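Long-range contact in DNA alpha-glucosyltransferase (Enterobacteria phage T4, PDB 1XV5), which is a phage glycosyltransferase of the GT-B class, built from two Rossmann-like domains with the bound UDP between them: residues I4-A9 and I80-P85. Residues are numbered along the deposited sequence; the frame is centred on the assembly and turned at random.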
ATOM      1  N   ILE A   4       7.005  21.721  -1.788  1.00 24.26           N
ATOM      2  CA  ILE A   4       7.280  20.306  -1.997  1.00 22.89           C
ATOM      3  C   ILE A   4       6.755  19.826  -3.346  1.00 21.98           C
ATOM      4  O   ILE A   4       5.657  20.195  -3.759  1.00 22.80           O
ATOM      5  CB  ILE A   4       6.603  19.442  -0.900  1.00 22.61           C
ATOM      6  CG1 ILE A   4       6.922  19.999   0.490  1.00 22.50           C
ATOM      7  CG2 ILE A   4       7.076  17.998  -1.012  1.00 20.47           C
ATOM      8  CD1 ILE A   4       8.391  19.968   0.846  1.00 21.65           C
ATOM      9  N   CYS A   5       7.551  19.019  -4.039  1.00 20.90           N
ATOM     10  CA  CYS A   5       7.122  18.452  -5.311  1.00 21.61           C
ATOM     11  C   CYS A   5       7.172  16.939  -5.177  1.00 21.41           C
ATOM     12  O   CYS A   5       8.241  16.364  -4.982  1.00 21.61           O
ATOM     13  CB  CYS A   5       8.027  18.876  -6.470  1.00 22.37           C
ATOM     14  SG  CYS A   5       7.550  18.088  -8.050  1.00 23.77           S
ATOM     15  N   ILE A   6       6.007  16.306  -5.262  1.00 20.47           N
ATOM     16  CA  ILE A   6       5.910  14.856  -5.167  1.00 18.32           C
ATOM     17  C   ILE A   6       5.853  14.339  -6.598  1.00 18.07           C
ATOM     18  O   ILE A   6       4.923  14.643  -7.347  1.00 18.17           O
ATOM     19  CB  ILE A   6       4.655  14.449  -4.379  1.00 18.00           C
ATOM     20  CG1 ILE A   6       4.702  15.101  -2.994  1.00 18.62           C
ATOM     21  CG2 ILE A   6       4.582  12.929  -4.259  1.00 18.63           C
ATOM     22  CD1 ILE A   6       3.453  14.892  -2.161  1.00 16.70           C
ATOM     23  N   PHE A   7       6.857  13.549  -6.958  1.00 18.25           N
ATOM     24  CA  PHE A   7       7.015  13.034  -8.313  1.00 19.35           C
ATOM     25  C   PHE A   7       6.918  11.512  -8.451  1.00 19.35           C
ATOM     26  O   PHE A   7       7.678  10.773  -7.825  1.00 19.38           O
ATOM     27  CB  PHE A   7       8.381  13.519  -8.818  1.00 20.21           C
ATOM     28  CG  PHE A   7       8.652  13.256 -10.276  1.00 21.92           C
ATOM     29  CD1 PHE A   7       9.968  13.213 -10.735  1.00 21.76           C
ATOM     30  CD2 PHE A   7       7.619  13.108 -11.194  1.00 23.44           C
ATOM     31  CE1 PHE A   7      10.255  13.029 -12.087  1.00 22.38           C
ATOM     32  CE2 PHE A   7       7.895  12.924 -12.551  1.00 23.59           C
ATOM     33  CZ  PHE A   7       9.217  12.885 -12.996  1.00 23.74           C
ATOM     34  N   MET A   8       5.974  11.056  -9.272  1.00 20.66           N
ATOM     35  CA  MET A   8       5.807   9.630  -9.554  1.00 20.07           C
ATOM     36  C   MET A   8       6.234   9.421 -11.008  1.00 20.25           C
ATOM     37  O   MET A   8       5.406   9.464 -11.921  1.00 20.07           O
ATOM     38  CB  MET A   8       4.349   9.194  -9.373  1.00 21.26           C
ATOM     39  CG  MET A   8       3.952   8.929  -7.927  1.00 22.12           C
ATOM     40  SD  MET A   8       2.223   8.407  -7.761  1.00 24.42           S
ATOM     41  CE  MET A   8       1.418   9.984  -7.845  1.00 21.52           C
ATOM     42  N   ALA A   9       7.531   9.202 -11.213  1.00 20.77           N
ATOM     43  CA  ALA A   9       8.087   9.016 -12.551  1.00 21.41           C
ATOM     44  C   ALA A   9       7.667   7.725 -13.244  1.00 22.94           C
ATOM     45  O   ALA A   9       7.915   7.552 -14.437  1.00 23.63           O
ATOM     46  CB  ALA A   9       9.608   9.108 -12.499  1.00 21.62           C
ATOM     47  N   ILE A  80      10.361  14.922  -3.864  1.00 19.05           N
ATOM     48  CA  ILE A  80      10.152  13.566  -3.388  1.00 18.93           C
ATOM     49  C   ILE A  80       9.826  12.649  -4.554  1.00 18.15           C
ATOM     50  O   ILE A  80       8.798  12.802  -5.209  1.00 21.14           O
ATOM     51  CB  ILE A  80       9.011  13.514  -2.356  1.00 19.65           C
ATOM     52  CG1 ILE A  80       9.334  14.453  -1.191  1.00 19.65           C
ATOM     53  CG2 ILE A  80       8.827  12.083  -1.854  1.00 18.32           C
ATOM     54  CD1 ILE A  80       8.239  14.553  -0.150  1.00 17.71           C
ATOM     55  N   ILE A  81      10.718  11.704  -4.818  1.00 17.44           N
ATOM     56  CA  ILE A  81      10.526  10.767  -5.910  1.00 17.16           C
ATOM     57  C   ILE A  81      10.042   9.432  -5.355  1.00 16.90           C
ATOM     58  O   ILE A  81      10.794   8.707  -4.698  1.00 18.79           O
ATOM     59  CB  ILE A  81      11.835  10.571  -6.690  1.00 17.22           C
ATOM     60  CG1 ILE A  81      12.354  11.937  -7.155  1.00 19.93           C
ATOM     61  CG2 ILE A  81      11.598   9.661  -7.886  1.00 16.12           C
ATOM     62  CD1 ILE A  81      13.631  11.873  -7.976  1.00 21.26           C
ATOM     63  N   ASN A  82       8.778   9.118  -5.617  1.00 16.65           N
ATOM     64  CA  ASN A  82       8.184   7.885  -5.118  1.00 16.42           C
ATOM     65  C   ASN A  82       8.198   6.710  -6.086  1.00 17.05           C
ATOM     66  O   ASN A  82       7.875   5.587  -5.704  1.00 17.16           O
ATOM     67  CB  ASN A  82       6.755   8.152  -4.638  1.00 15.70           C
ATOM     68  CG  ASN A  82       6.719   8.958  -3.355  1.00 16.25           C
ATOM     69  OD1 ASN A  82       7.498   8.708  -2.437  1.00 17.61           O
ATOM     70  ND2 ASN A  82       5.807   9.917  -3.278  1.00 15.94           N
ATOM     71  N   SER A  83       8.571   6.959  -7.336  1.00 17.29           N
ATOM     72  CA  SER A  83       8.645   5.891  -8.324  1.00 17.29           C
ATOM     73  C   SER A  83       9.465   6.344  -9.525  1.00 18.06           C
ATOM     74  O   SER A  83       9.590   7.542  -9.784  1.00 19.76           O
ATOM     75  CB  SER A  83       7.242   5.466  -8.779  1.00 16.76           C
ATOM     76  OG  SER A  83       6.557   6.523  -9.426  1.00 17.57           O
ATOM     77  N   VAL A  84      10.026   5.382 -10.247  1.00 19.52           N
ATOM     78  CA  VAL A  84      10.836   5.676 -11.426  1.00 21.39           C
ATOM     79  C   VAL A  84      10.242   4.957 -12.639  1.00 21.76           C
ATOM     80  O   VAL A  84       9.412   4.062 -12.490  1.00 21.44           O
ATOM     81  CB  VAL A  84      12.306   5.229 -11.220  1.00 20.79           C
ATOM     82  CG1 VAL A  84      12.879   5.896  -9.970  1.00 22.49           C
ATOM     83  CG2 VAL A  84      12.389   3.709 -11.106  1.00 22.57           C
ATOM     84  N   PRO A  85      10.660   5.338 -13.858  1.00 22.80           N
ATOM     85  CA  PRO A  85      10.143   4.708 -15.078  1.00 23.59           C
ATOM     86  C   PRO A  85      10.235   3.181 -15.095  1.00 24.83           C
ATOM     87  O   PRO A  85      11.190   2.601 -14.581  1.00 25.56           O
ATOM     88  CB  PRO A  85      10.993   5.346 -16.177  1.00 24.26           C
ATOM     89  CG  PRO A  85      11.280   6.710 -15.624  1.00 21.92           C
ATOM     90  CD  PRO A  85      11.627   6.401 -14.188  1.00 22.84           C
TER
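Ile6 and Phe7 pair with Ile80 and Ile81 as neighbouring parallel strands, 3-8 and 78-83, in the middle of the seven-stranded sheet of the N-terminal Rossmann-like domain of this GT-B protein. The strand axes run 4.7 Å apart at an angle of 19°. Ile80 uses both of its backbone polar groups: its N donates to Cys5 O at 2.8 Å, and its O accepts from Phe7 N at 2.7 Å, both nearly straight. Asn82 N then closes on Phe7 O at 3.0 Å, and the same oxygen receives a CA-H...O contact from Ile81. Past Met8 the pairing weakens, and Ala9 N reaches Ser83 O only in a bent, weak bond.

On the Ile6 and Ile80 face, CD1 of Ile80 meets CG2 of Ile4 at 3.7 Å, the two side chains slanting across each other. Ser83 has OG between its backbone N and carbonyl carbon (chi1 63°), which sets it 3.2 Å from Met8 CA; OG also accepts a hydrogen bond from the backbone N of Arg10, just past the strand. On the other face, the Phe7 ring carries Ala9 CB over its rim, and that methyl also packs 3.8 Å from Pro85 CD.

Helix 17-30 packs on the first face, where Ser21 touches Met8 and Gln24 touches Ile80, while Tyr97 of helix 91-103 lies against Ile81, Ala9 and Pro85 on the second. Strands 34-40 and 109-114 flank the pair, beside 3-8 and 78-83 respectively.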